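Local coordinates for DegV family protein (Thermus thermophilus, PDB 2DT8) that binds fatty acids such as palmitic acid, carries a zinc ion, and belongs to the lipid-binding DegV family, at residues D8-L13 and V26-N31; I43-I48 and L260-A265; A57-S62 and L162-R167; S158-E163 and T268-Y273. All blocks are in the same frame, centred on the assembly; numbering follows the deposited sequence.

Contact 1 (D8-L13 and V26-N31)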
loop_
_atom_site.group_PDB
_atom_site.type_symbol
_atom_site.label_atom_id
_atom_site.label_comp_id
_atom_site.label_asym_id
_atom_site.label_seq_id
_atom_site.Cartn_x
_atom_site.Cartn_y
_atom_site.Cartn_z
ATOM N N ASP A 8 3.745 8.096 -4.221
ATOM C CA ASP A 8 5.080 7.501 -4.215
ATOM C C ASP A 8 4.974 6.084 -4.775
ATOM O O ASP A 8 3.869 5.547 -4.923
ATOM C CB ASP A 8 5.676 7.524 -2.804
ATOM C CG ASP A 8 4.868 6.726 -1.821
ATOM O OD1 ASP A 8 4.937 5.485 -1.888
ATOM O OD2 ASP A 8 4.152 7.328 -0.985
ATOM N N SER A 9 6.115 5.474 -5.089
ATOM C CA SER A 9 6.110 4.148 -5.692
ATOM C C SER A 9 5.491 3.042 -4.849
ATOM O O SER A 9 5.073 2.018 -5.397
ATOM C CB SER A 9 7.533 3.754 -6.107
ATOM O OG SER A 9 8.370 3.575 -4.990
ATOM N N THR A 10 5.417 3.228 -3.534
ATOM C CA THR A 10 4.834 2.184 -2.703
ATOM C C THR A 10 3.320 2.074 -2.850
ATOM O O THR A 10 2.707 1.209 -2.234
ATOM C CB THR A 10 5.205 2.316 -1.188
ATOM O OG1 THR A 10 4.526 3.433 -0.603
ATOM C CG2 THR A 10 6.708 2.474 -1.021
ATOM N N SER A 11 2.705 2.944 -3.650
ATOM C CA SER A 11 1.262 2.840 -3.870
ATOM C C SER A 11 0.996 1.620 -4.771
ATOM O O SER A 11 -0.140 1.193 -4.937
ATOM C CB SER A 11 0.712 4.121 -4.506
ATOM O OG SER A 11 1.423 4.492 -5.671
ATOM N N ASP A 12 2.064 1.072 -5.352
ATOM C CA ASP A 12 1.994 -0.149 -6.163
ATOM C C ASP A 12 0.895 -0.199 -7.227
ATOM O O ASP A 12 0.246 -1.236 -7.426
ATOM C CB ASP A 12 1.859 -1.372 -5.238
ATOM C CG ASP A 12 3.107 -1.622 -4.383
ATOM O OD1 ASP A 12 4.173 -1.045 -4.703
ATOM O OD2 ASP A 12 3.024 -2.399 -3.402
ATOM N N LEU A 13 0.707 0.907 -7.932
ATOM C CA LEU A 13 -0.303 0.975 -8.989
ATOM C C LEU A 13 0.237 0.436 -10.303
ATOM O O LEU A 13 1.374 0.720 -10.661
ATOM C CB LEU A 13 -0.719 2.426 -9.215
ATOM C CG LEU A 13 -1.638 3.031 -8.161
ATOM C CD1 LEU A 13 -1.677 4.539 -8.311
ATOM C CD2 LEU A 13 -3.025 2.423 -8.314
ATOM N N VAL A 26 6.749 9.400 -7.358
ATOM C CA VAL A 26 8.072 9.686 -6.815
ATOM C C VAL A 26 8.569 8.340 -6.296
ATOM O O VAL A 26 7.943 7.730 -5.432
ATOM C CB VAL A 26 7.976 10.695 -5.658
ATOM C CG1 VAL A 26 9.351 10.933 -5.065
ATOM C CG2 VAL A 26 7.358 12.014 -6.165
ATOM N N PRO A 27 9.702 7.852 -6.818
ATOM C CA PRO A 27 10.208 6.556 -6.362
ATOM C C PRO A 27 10.893 6.475 -5.014
ATOM O O PRO A 27 11.500 7.440 -4.551
ATOM C CB PRO A 27 11.170 6.157 -7.478
ATOM C CG PRO A 27 11.749 7.464 -7.888
ATOM C CD PRO A 27 10.522 8.384 -7.923
ATOM N N LEU A 28 10.751 5.311 -4.382
ATOM C CA LEU A 28 11.464 4.997 -3.154
ATOM C C LEU A 28 12.546 4.022 -3.638
ATOM O O LEU A 28 12.526 3.584 -4.807
ATOM C CB LEU A 28 10.567 4.354 -2.096
ATOM C CG LEU A 28 9.946 5.410 -1.165
ATOM C CD1 LEU A 28 8.722 6.045 -1.823
ATOM C CD2 LEU A 28 9.577 4.786 0.173
ATOM N N TYR A 29 13.480 3.678 -2.758
ATOM C CA TYR A 29 14.599 2.833 -3.137
ATOM C C TYR A 29 14.836 1.645 -2.245
ATOM O O TYR A 29 14.509 1.657 -1.061
ATOM C CB TYR A 29 15.885 3.665 -3.159
ATOM C CG TYR A 29 15.736 4.979 -3.871
ATOM C CD1 TYR A 29 15.187 6.087 -3.225
ATOM C CD2 TYR A 29 16.100 5.102 -5.205
ATOM C CE1 TYR A 29 15.000 7.294 -3.900
ATOM C CE2 TYR A 29 15.917 6.305 -5.891
ATOM C CZ TYR A 29 15.368 7.389 -5.231
ATOM O OH TYR A 29 15.191 8.573 -5.902
ATOM N N VAL A 30 15.438 0.627 -2.844
ATOM C CA VAL A 30 15.811 -0.592 -2.161
ATOM C C VAL A 30 17.340 -0.624 -2.136
ATOM O O VAL A 30 17.992 -0.433 -3.167
ATOM C CB VAL A 30 15.304 -1.834 -2.912
ATOM C CG1 VAL A 30 15.776 -3.088 -2.209
ATOM C CG2 VAL A 30 13.787 -1.809 -2.988
ATOM N N ASN A 31 17.890 -0.859 -0.949
ATOM C CA ASN A 31 19.335 -0.951 -0.744
ATOM C C ASN A 31 19.635 -2.440 -0.601
ATOM O O ASN A 31 19.203 -3.079 0.364
ATOM C CB ASN A 31 19.724 -0.189 0.526
ATOM C CG ASN A 31 19.225 1.239 0.505
ATOM O OD1 ASN A 31 19.469 1.975 -0.455
ATOM N ND2 ASN A 31 18.524 1.644 1.560
#

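Contact 2 (I43-I48 and L260-A265)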
loop_
_atom_site.group_PDB
_atom_site.type_symbol
_atom_site.label_atom_id
_atom_site.label_comp_id
_atom_site.label_asym_id
_atom_site.label_seq_id
_atom_site.Cartn_x
_atom_site.Cartn_y
_atom_site.Cartn_z
ATOM N N ILE A 43 14.284 -3.353 -9.664
ATOM C CA ILE A 43 14.361 -4.519 -8.811
ATOM C C ILE A 43 12.961 -5.060 -8.558
ATOM O O ILE A 43 11.982 -4.347 -8.740
ATOM C CB ILE A 43 15.071 -4.158 -7.473
ATOM C CG1 ILE A 43 15.382 -5.441 -6.691
ATOM C CG2 ILE A 43 14.200 -3.191 -6.653
ATOM C CD1 ILE A 43 16.487 -5.300 -5.683
ATOM N N THR A 44 12.973 -6.380 -8.227
ATOM C CA THR A 44 11.727 -7.087 -7.926
ATOM C C THR A 44 11.800 -7.825 -6.593
ATOM O O THR A 44 12.886 -8.081 -6.075
ATOM C CB THR A 44 11.425 -8.176 -8.973
ATOM O OG1 THR A 44 12.346 -9.261 -8.788
ATOM C CG2 THR A 44 11.570 -7.637 -10.395
ATOM N N PRO A 45 10.637 -8.160 -6.011
ATOM C CA PRO A 45 10.629 -8.894 -4.742
ATOM C C PRO A 45 11.369 -10.235 -4.888
ATOM O O PRO A 45 12.123 -10.642 -4.002
ATOM C CB PRO A 45 9.145 -9.097 -4.472
ATOM C CG PRO A 45 8.554 -7.802 -5.024
ATOM C CD PRO A 45 9.293 -7.631 -6.329
ATOM N N THR A 46 11.163 -10.909 -6.017
ATOM C CA THR A 46 11.802 -12.203 -6.261
ATOM C C THR A 46 13.322 -12.096 -6.194
ATOM O O THR A 46 13.986 -12.963 -5.611
ATOM C CB THR A 46 11.384 -12.764 -7.635
ATOM O OG1 THR A 46 9.982 -13.055 -7.619
ATOM C CG2 THR A 46 12.154 -14.045 -7.959
ATOM N N GLU A 47 13.874 -11.034 -6.780
ATOM C CA GLU A 47 15.320 -10.842 -6.763
ATOM C C GLU A 47 15.834 -10.629 -5.349
ATOM O O GLU A 47 16.885 -11.152 -4.979
ATOM C CB GLU A 47 15.717 -9.656 -7.648
ATOM C CG GLU A 47 15.552 -9.962 -9.122
ATOM C CD GLU A 47 15.707 -8.738 -10.005
ATOM O OE1 GLU A 47 15.127 -7.679 -9.683
ATOM O OE2 GLU A 47 16.405 -8.848 -11.028
ATOM N N ILE A 48 15.108 -9.841 -4.564
ATOM C CA ILE A 48 15.494 -9.585 -3.188
ATOM C C ILE A 48 15.525 -10.876 -2.376
ATOM O O ILE A 48 16.498 -11.147 -1.667
ATOM C CB ILE A 48 14.498 -8.614 -2.530
ATOM C CG1 ILE A 48 14.694 -7.221 -3.130
ATOM C CG2 ILE A 48 14.678 -8.602 -1.007
ATOM C CD1 ILE A 48 13.572 -6.249 -2.813
ATOM N N LEU A 260 3.225 -6.884 -5.048
ATOM C CA LEU A 260 3.728 -5.859 -4.147
ATOM C C LEU A 260 4.995 -5.294 -4.773
ATOM O O LEU A 260 5.706 -5.999 -5.511
ATOM C CB LEU A 260 4.137 -6.487 -2.817
ATOM C CG LEU A 260 3.054 -6.978 -1.868
ATOM C CD1 LEU A 260 3.698 -7.760 -0.734
ATOM C CD2 LEU A 260 2.294 -5.776 -1.326
ATOM N N GLY A 261 5.287 -4.036 -4.486
ATOM C CA GLY A 261 6.522 -3.463 -4.980
ATOM C C GLY A 261 7.690 -3.991 -4.156
ATOM O O GLY A 261 7.513 -4.526 -3.053
ATOM N N ALA A 262 8.897 -3.832 -4.689
ATOM C CA ALA A 262 10.097 -4.288 -4.004
ATOM C C ALA A 262 10.273 -3.588 -2.660
ATOM O O ALA A 262 10.743 -4.194 -1.694
ATOM C CB ALA A 262 11.307 -4.046 -4.881
ATOM N N VAL A 263 9.896 -2.311 -2.578
ATOM C CA VAL A 263 10.049 -1.604 -1.308
ATOM C C VAL A 263 9.122 -2.185 -0.240
ATOM O O VAL A 263 9.562 -2.464 0.879
ATOM C CB VAL A 263 9.833 -0.081 -1.478
ATOM C CG1 VAL A 263 9.698 0.595 -0.112
ATOM C CG2 VAL A 263 11.034 0.518 -2.216
ATOM N N ILE A 264 7.852 -2.404 -0.568
ATOM C CA ILE A 264 6.956 -2.989 0.420
ATOM C C ILE A 264 7.377 -4.429 0.748
ATOM O O ILE A 264 7.402 -4.828 1.910
ATOM C CB ILE A 264 5.487 -2.998 -0.076
ATOM C CG1 ILE A 264 4.992 -1.564 -0.271
ATOM C CG2 ILE A 264 4.600 -3.746 0.930
ATOM C CD1 ILE A 264 4.877 -0.762 1.017
ATOM N N ALA A 265 7.724 -5.204 -0.278
ATOM C CA ALA A 265 8.118 -6.596 -0.079
ATOM C C ALA A 265 9.373 -6.745 0.780
ATOM O O ALA A 265 9.557 -7.778 1.432
ATOM C CB ALA A 265 8.330 -7.276 -1.425
HETATM O O HOH W 1 9.492 -3.699 -7.585
#

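Contact 3 (A57-S62 and L162-R167). With PLM (palmitic acid), chain C.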
loop_
_atom_site.group_PDB
_atom_site.type_symbol
_atom_site.label_atom_id
_atom_site.label_comp_id
_atom_site.label_asym_id
_atom_site.label_seq_id
_atom_site.Cartn_x
_atom_site.Cartn_y
_atom_site.Cartn_z
ATOM N N ALA A 57 22.958 -10.029 2.735
ATOM C CA ALA A 57 22.497 -9.059 3.710
ATOM C C ALA A 57 21.058 -8.632 3.409
ATOM O O ALA A 57 20.648 -8.501 2.263
ATOM C CB ALA A 57 23.445 -7.861 3.781
ATOM N N PHE A 58 20.325 -8.440 4.522
ATOM C CA PHE A 58 18.948 -8.018 4.351
ATOM C C PHE A 58 18.828 -6.696 3.591
ATOM O O PHE A 58 19.692 -5.831 3.656
ATOM C CB PHE A 58 17.547 -7.893 5.452
ATOM C CG PHE A 58 16.955 -9.202 5.849
ATOM C CD1 PHE A 58 17.722 -10.355 5.835
ATOM C CD2 PHE A 58 15.641 -9.275 6.300
ATOM C CE1 PHE A 58 17.189 -11.565 6.252
ATOM C CE2 PHE A 58 15.102 -10.480 6.719
ATOM C CZ PHE A 58 15.884 -11.631 6.702
ATOM N N PRO A 59 17.727 -6.628 2.825
ATOM C CA PRO A 59 17.481 -5.393 2.107
ATOM C C PRO A 59 16.980 -4.324 3.080
ATOM O O PRO A 59 16.410 -4.615 4.124
ATOM C CB PRO A 59 16.324 -5.568 1.042
ATOM C CG PRO A 59 15.446 -6.557 1.770
ATOM C CD PRO A 59 16.460 -7.506 2.334
ATOM N N THR A 60 17.273 -3.073 2.684
ATOM C CA THR A 60 16.803 -1.978 3.511
ATOM C C THR A 60 16.169 -1.097 2.432
ATOM O O THR A 60 16.325 -1.321 1.239
ATOM C CB THR A 60 17.780 -1.175 4.421
ATOM O OG1 THR A 60 18.815 -0.624 3.606
ATOM C CG2 THR A 60 18.411 -2.130 5.440
ATOM N N THR A 61 15.480 -0.059 2.939
ATOM C CA THR A 61 14.797 0.815 2.005
ATOM C C THR A 61 14.989 2.312 2.375
ATOM O O THR A 61 15.387 2.596 3.506
ATOM C CB THR A 61 13.242 0.566 1.876
ATOM O OG1 THR A 61 12.621 0.731 3.156
ATOM C CG2 THR A 61 13.002 -0.866 1.421
ATOM N N SER A 62 14.742 3.223 1.438
ATOM C CA SER A 62 14.917 4.643 1.686
ATOM C C SER A 62 13.774 5.452 1.068
ATOM O O SER A 62 13.312 5.181 -0.032
ATOM C CB SER A 62 16.224 5.138 1.065
ATOM O OG SER A 62 17.343 4.520 1.680
ATOM N N LEU A 162 7.634 -13.541 10.040
ATOM C CA LEU A 162 7.570 -12.206 10.608
ATOM C C LEU A 162 8.969 -11.580 10.635
ATOM O O LEU A 162 9.136 -10.440 11.050
ATOM C CB LEU A 162 7.023 -12.265 12.043
ATOM C CG LEU A 162 5.583 -12.744 12.233
ATOM C CD1 LEU A 162 5.282 -12.831 13.724
ATOM C CD2 LEU A 162 4.622 -11.792 11.552
ATOM N N GLU A 163 9.968 -12.311 10.145
ATOM C CA GLU A 163 11.346 -11.829 10.198
ATOM C C GLU A 163 11.663 -10.540 9.448
ATOM O O GLU A 163 12.479 -9.736 9.920
ATOM C CB GLU A 163 12.309 -12.934 9.752
ATOM C CG GLU A 163 13.792 -12.681 10.064
ATOM C CD GLU A 163 14.106 -12.600 11.551
ATOM O OE1 GLU A 163 13.338 -13.141 12.373
ATOM O OE2 GLU A 163 15.148 -11.997 11.890
ATOM N N PHE A 164 11.056 -10.329 8.283
ATOM C CA PHE A 164 11.336 -9.093 7.557
ATOM C C PHE A 164 10.695 -7.895 8.250
ATOM O O PHE A 164 11.262 -6.793 8.269
ATOM C CB PHE A 164 10.866 -9.194 6.102
ATOM C CG PHE A 164 11.737 -10.083 5.250
ATOM C CD1 PHE A 164 11.758 -11.462 5.447
ATOM C CD2 PHE A 164 12.534 -9.542 4.257
ATOM C CE1 PHE A 164 12.564 -12.282 4.660
ATOM C CE2 PHE A 164 13.344 -10.357 3.467
ATOM C CZ PHE A 164 13.358 -11.732 3.670
ATOM N N LEU A 165 9.517 -8.109 8.824
ATOM C CA LEU A 165 8.832 -7.047 9.543
ATOM C C LEU A 165 9.656 -6.684 10.780
ATOM O O LEU A 165 9.837 -5.521 11.120
ATOM C CB LEU A 165 7.416 -7.489 9.907
ATOM C CG LEU A 165 6.401 -7.413 8.763
ATOM C CD1 LEU A 165 5.130 -8.133 9.152
ATOM C CD2 LEU A 165 6.118 -5.964 8.437
ATOM N N LYS A 166 10.105 -7.762 11.448
ATOM C CA LYS A 166 10.938 -7.533 12.612
ATOM C C LYS A 166 12.266 -6.805 12.397
ATOM O O LYS A 166 12.603 -5.855 13.093
ATOM C CB LYS A 166 11.219 -8.908 13.201
ATOM C CG LYS A 166 12.218 -8.870 14.359
ATOM C CD LYS A 166 12.518 -10.270 14.868
ATOM C CE LYS A 166 13.601 -10.241 15.931
ATOM N NZ LYS A 166 13.703 -11.552 16.630
ATOM N N ARG A 167 12.978 -7.259 11.409
ATOM C CA ARG A 167 14.256 -6.646 11.100
ATOM C C ARG A 167 14.180 -5.247 10.486
ATOM O O ARG A 167 15.065 -4.416 10.676
ATOM C CB ARG A 167 15.130 -7.506 10.142
ATOM C CG ARG A 167 15.602 -8.783 10.797
ATOM C CD ARG A 167 16.866 -9.271 10.143
ATOM N NE ARG A 167 17.065 -10.693 10.369
ATOM C CZ ARG A 167 17.908 -11.436 9.665
ATOM N NH1 ARG A 167 18.777 -10.858 8.845
ATOM N NH2 ARG A 167 17.876 -12.756 9.780
HETATM C C1 PLM C . 11.024 3.640 3.621
HETATM O O1 PLM C . 10.666 4.824 4.123
HETATM O O2 PLM C . 12.193 3.319 3.621
HETATM C C2 PLM C . 9.969 2.708 3.061
HETATM C C3 PLM C . 9.354 1.903 4.211
HETATM C C4 PLM C . 8.317 0.915 3.671
HETATM C C5 PLM C . 7.693 0.159 4.843
HETATM C C6 PLM C . 6.585 -0.767 4.344
HETATM C C7 PLM C . 6.018 -1.530 5.525
HETATM C C8 PLM C . 4.790 -2.299 5.100
HETATM C C9 PLM C . 4.068 -2.771 6.360
HETATM C CA PLM C . 3.227 -3.992 6.043
HETATM C CB PLM C . 1.890 -3.514 5.509
HETATM C CC PLM C . 1.804 -3.842 4.030
HETATM C CD PLM C . 0.560 -4.675 3.782
HETATM C CE PLM C . 0.570 -5.160 2.334
HETATM C CF PLM C . -0.623 -6.097 2.093
HETATM C CG PLM C . -1.896 -5.271 1.905
#

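Contact 4 (S158-E163 and T268-Y273)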
loop_
_atom_site.group_PDB
_atom_site.type_symbol
_atom_site.label_atom_id
_atom_site.label_comp_id
_atom_site.label_asym_id
_atom_site.label_seq_id
_atom_site.Cartn_x
_atom_site.Cartn_y
_atom_site.Cartn_z
ATOM N N SER A 158 -1.308 -11.894 5.152
ATOM C CA SER A 158 -0.510 -12.898 5.844
ATOM C C SER A 158 0.881 -12.850 5.219
ATOM O O SER A 158 1.071 -12.278 4.136
ATOM C CB SER A 158 -1.131 -14.285 5.679
ATOM O OG SER A 158 -0.477 -15.241 6.503
ATOM N N VAL A 159 1.855 -13.435 5.917
ATOM C CA VAL A 159 3.249 -13.464 5.478
ATOM C C VAL A 159 3.846 -14.824 5.822
ATOM O O VAL A 159 3.366 -15.499 6.732
ATOM C CB VAL A 159 4.087 -12.369 6.188
ATOM C CG1 VAL A 159 3.625 -10.989 5.752
ATOM C CG2 VAL A 159 3.945 -12.492 7.706
ATOM N N ALA A 160 4.886 -15.228 5.101
ATOM C CA ALA A 160 5.520 -16.518 5.370
ATOM C C ALA A 160 6.275 -16.480 6.691
ATOM O O ALA A 160 6.346 -17.482 7.400
ATOM C CB ALA A 160 6.485 -16.879 4.235
ATOM N N THR A 161 6.842 -15.321 7.013
ATOM C CA THR A 161 7.603 -15.152 8.244
ATOM C C THR A 161 7.468 -13.725 8.737
ATOM O O THR A 161 7.202 -12.811 7.956
ATOM C CB THR A 161 9.117 -15.432 8.033
ATOM O OG1 THR A 161 9.826 -15.130 9.241
ATOM C CG2 THR A 161 9.691 -14.554 6.917
ATOM N N LEU A 162 7.634 -13.541 10.040
ATOM C CA LEU A 162 7.570 -12.206 10.608
ATOM C C LEU A 162 8.969 -11.580 10.635
ATOM O O LEU A 162 9.136 -10.440 11.050
ATOM C CB LEU A 162 7.023 -12.265 12.043
ATOM C CG LEU A 162 5.583 -12.744 12.233
ATOM C CD1 LEU A 162 5.282 -12.831 13.724
ATOM C CD2 LEU A 162 4.622 -11.792 11.552
ATOM N N GLU A 163 9.968 -12.311 10.145
ATOM C CA GLU A 163 11.346 -11.829 10.198
ATOM C C GLU A 163 11.663 -10.540 9.448
ATOM O O GLU A 163 12.479 -9.736 9.920
ATOM C CB GLU A 163 12.309 -12.934 9.752
ATOM C CG GLU A 163 13.792 -12.681 10.064
ATOM C CD GLU A 163 14.106 -12.600 11.551
ATOM O OE1 GLU A 163 13.338 -13.141 12.373
ATOM O OE2 GLU A 163 15.148 -11.997 11.890
ATOM N N THR A 268 7.642 -6.851 4.192
ATOM C CA THR A 268 6.710 -7.947 4.481
ATOM C C THR A 268 7.374 -9.315 4.327
ATOM O O THR A 268 7.101 -10.244 5.096
ATOM C CB THR A 268 5.468 -7.893 3.574
ATOM O OG1 THR A 268 5.868 -8.038 2.208
ATOM C CG2 THR A 268 4.724 -6.564 3.744
ATOM N N GLY A 269 8.243 -9.436 3.329
ATOM C CA GLY A 269 8.935 -10.689 3.111
ATOM C C GLY A 269 8.257 -11.592 2.102
ATOM O O GLY A 269 7.251 -11.215 1.502
ATOM N N PRO A 270 8.788 -12.801 1.894
ATOM C CA PRO A 270 8.212 -13.749 0.936
ATOM C C PRO A 270 6.856 -14.301 1.361
ATOM O O PRO A 270 6.484 -14.250 2.538
ATOM C CB PRO A 270 9.280 -14.840 0.843
ATOM C CG PRO A 270 9.902 -14.824 2.199
ATOM C CD PRO A 270 10.010 -13.346 2.514
ATOM N N GLY A 271 6.121 -14.822 0.384
ATOM C CA GLY A 271 4.821 -15.406 0.658
ATOM C C GLY A 271 3.793 -14.468 1.254
ATOM O O GLY A 271 2.947 -14.892 2.039
ATOM N N THR A 272 3.858 -13.192 0.888
ATOM C CA THR A 272 2.889 -12.233 1.407
ATOM C C THR A 272 1.675 -12.217 0.484
ATOM O O THR A 272 1.808 -12.306 -0.736
ATOM C CB THR A 272 3.491 -10.803 1.469
ATOM O OG1 THR A 272 4.653 -10.813 2.310
ATOM C CG2 THR A 272 2.483 -9.802 2.046
ATOM N N TYR A 273 0.482 -12.144 1.066
ATOM C CA TYR A 273 -0.735 -12.058 0.261
ATOM C C TYR A 273 -1.834 -11.458 1.115
ATOM O O TYR A 273 -1.790 -11.537 2.339
ATOM C CB TYR A 273 -1.174 -13.435 -0.270
ATOM C CG TYR A 273 -1.574 -14.432 0.788
ATOM C CD1 TYR A 273 -0.619 -15.226 1.428
ATOM C CD2 TYR A 273 -2.914 -14.590 1.153
ATOM C CE1 TYR A 273 -0.985 -16.144 2.391
ATOM C CE2 TYR A 273 -3.289 -15.505 2.122
ATOM C CZ TYR A 273 -2.325 -16.280 2.736
ATOM O OH TYR A 273 -2.694 -17.196 3.688
HETATM O O HOH W 2 -0.967 -17.939 5.457
HETATM O O HOH W 3 7.424 -13.190 4.934
HETATM O O HOH W 4 8.110 -10.409 7.654
#

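Contact 1 (D8-L13 and V26-N31)
Asp-8 and Val-26 face each other as a parallel bridge pair at the end of strand 3-8, with their CA atoms 4.5 Å apart; beyond it, residues 9-11 curl into a short 3-10 turn while 26-31 runs on extended. Two backbone N-H groups join the segments. Ser-9 N donates to Val-26 O at 2.9 Å, and Leu-28 N donates to Ser-9 OG at 3.0 Å in a straighter bond (157°). With OG held between its own backbone N and carbonyl carbon (chi1 67°), the serine hydroxyl takes the place of a strand carbonyl where the two segments diverge; Asp-39 OD2 is its second partner. Leu-28 turns its side chain to the first segment. Its CD1 lies 3.5 Å from Asp-8 CB, and its CD2 meets Thr-10 CG2 at 3.9 Å. The carboxylate of Asp-8 works along its own segment: OD1 accepts from Thr-10 N at 2.8 Å through its anti lone pair, closing an Asx turn, while OD2 is bonded to His-87 ND1 and Ile-88 N. Asp-8 O is gripped twice, by the N and the OG of Ser-11. Strands 3-8 and 24-32, with helix 15-18 between them, form a beta-alpha-beta crossover, and this turn lies at the C-terminal end of its first strand, where Leu-28 also touches the bound palmitic acid.

Contact 2 (I43-I48 and L260-A265)
Pro-45, in the first turn of helix 45-53, presses its ring against the start of helix 262-268, and their backbones come closest where its CA lies 4.7 Å from that of Ala-262. Going round the ring, CB rests on the methyl of Ala-265 at 3.6 Å. CG touches that same methyl and approaches Leu-260 O to 3.4 Å, and CD turns back past the CB of Ala-262 at 4.4 Å. No direct hydrogen bond crosses the contact; its grip is apolar and centres on Ala-262. Ile-43 CG2 meets the CB of Ala-262 at 3.5 Å, tighter than usual for two methyl carbons. From another direction Ile-48 brings in its tip: CD1, extended anti to CA (chi2 166°), stands 3.8 Å from Ala-262 CB and also leans on Ala-262 O. The small side chains of Ala-262 and Ala-265 thus let two helix starts come close. One water supplies the polar link, donating to Ile-43 O and accepting from Ala-262 N at 3.0 Å, which satisfies an N-H of a first helical turn. Thr-44 and Glu-47 form a capping box at the other helix: Glu-47 N donates to Thr-44 OG1 at 3.1 Å, and Thr-44 N to Glu-47 OE1. Gly-261 holds the N-cap position of helix 262-268, its N bonded to Asp-12 OD2. The pair packs on strand 24-32, whose Val-30 touches Ile-43, Ala-262 and Val-263, while Pro-59 packs on Ile-48.

Contact 3 (A57-S62 and L162-R167)
Phe-58 and Phe-164 mark the nearest approach of the two backbones, yet their CA atoms stay 8.3 Å apart, and side chains alone bridge the distance between the extended residues 57-62 and the first turns of helix 163-168. The Phe-58 ring lies between Phe-164 and Arg-167. On one side it stacks with Phe-164, centroids 4.3 Å apart and planes 30° from parallel; the stack is offset, with Phe-58 CE2 over the middle of the Phe-164 ring. On the other side lies the guanidinium of Arg-167, tilted 25° to the ring, with Arg-167 CZ 3.8 Å from the centroid of the Phe-58 ring in a cation-pi contact. Arg-167 NH1 comes down toward the rim, 3.1 Å from CE1 of Phe-58, and the arginine CD adds a CH-pi contact over the same face. One turn back on the helix, Glu-163 is bent at chi2 (64°), and its OE2 accepts from Arg-167 NE at 2.8 Å, in the guanidinium plane. Further along the segment, in strand 60-62, Thr-61 OG1 donates to palmitic acid O2 at 2.7 Å; Ser-93 OG also bonds the palmitic acid, and His-267 NE2 bonds Thr-61 OG1. Guanidinium, Phe-58 ring and Phe-164 ring thus follow one another: Glu-163 probably balances the charge and, together with the stack, helps fix the guanidinium's rotation, and the cation-pi attraction adds to dispersion between the flat groups.

Contact 4 (S158-E163 and T268-Y273)
Tyr-273 CG sits between its own backbone N and carbonyl carbon (chi1 64°), and the ring lies beside Ser-158, with Tyr-273 CE1 and CZ both 3.8 Å from Ser-158 CB. That carbon makes an off-centre CH-pi contact 4.1 Å from the ring centroid. Separately, chi1 of -172° places Ser-158 OG anti to its backbone N, where it bonds Pro-186 O and a water shared with Tyr-273 OH. The backbones of the two residues form an antiparallel hydrogen-bonded pair, with Ser-158 N to Tyr-273 O at 2.9 Å and Tyr-273 N to Ser-158 O at 3.1 Å. This pair closes the ladder between strands 154-158 and 273-279 in the four-stranded mixed sheet, where 154-158 is an edge strand within the chain. Beyond this pair the two segments lie outside the sheet. Ala-160 N still donates to Pro-270 O at 3.2 Å, and the Ala-160 methyl packs tightly on that oxygen at 3.1 Å. Val-159 and Thr-272 run alongside each other in the same direction, with CG1 of the valine 3.6 Å from the threonine OG1. That hydroxyl is engaged within its own segment, donating to Gly-269 O and accepting from Thr-268 OG1. Gly-269 ends helix 262-268 at positive phi (94°). In residues 158-163, Thr-161 OG1 accepts from Glu-163 N, a capping bond at helix 163-168. A water donates to both Thr-161 O and Thr-268 O, joining the start of one helix to the end of the other.

In the fold
The four contacts follow one another across the protein: centres lie 10 Å apart for contacts 1 and 2, 12 Å for contacts 2 and 3, 11 Å for contacts 3 and 4, and 19 Å for contacts 1 and 4. Contacts 1 and 3 share the six-stranded sheet, where strands 24-32 and 60-62 pair; contact 4 belongs to the four-stranded sheet. Helix 262-268 links contacts 2 and 4, beginning in one, where its Ala-262 and Val-263 touch Val-30 of strand 24-32, and ending in the other. Contact 1 closes before the others open, contact 3 nests inside contact 2, and contacts 2 and 4 interlock. Palmitic acid touches residues of all four, consistent with a fatty-acid site between the sheets.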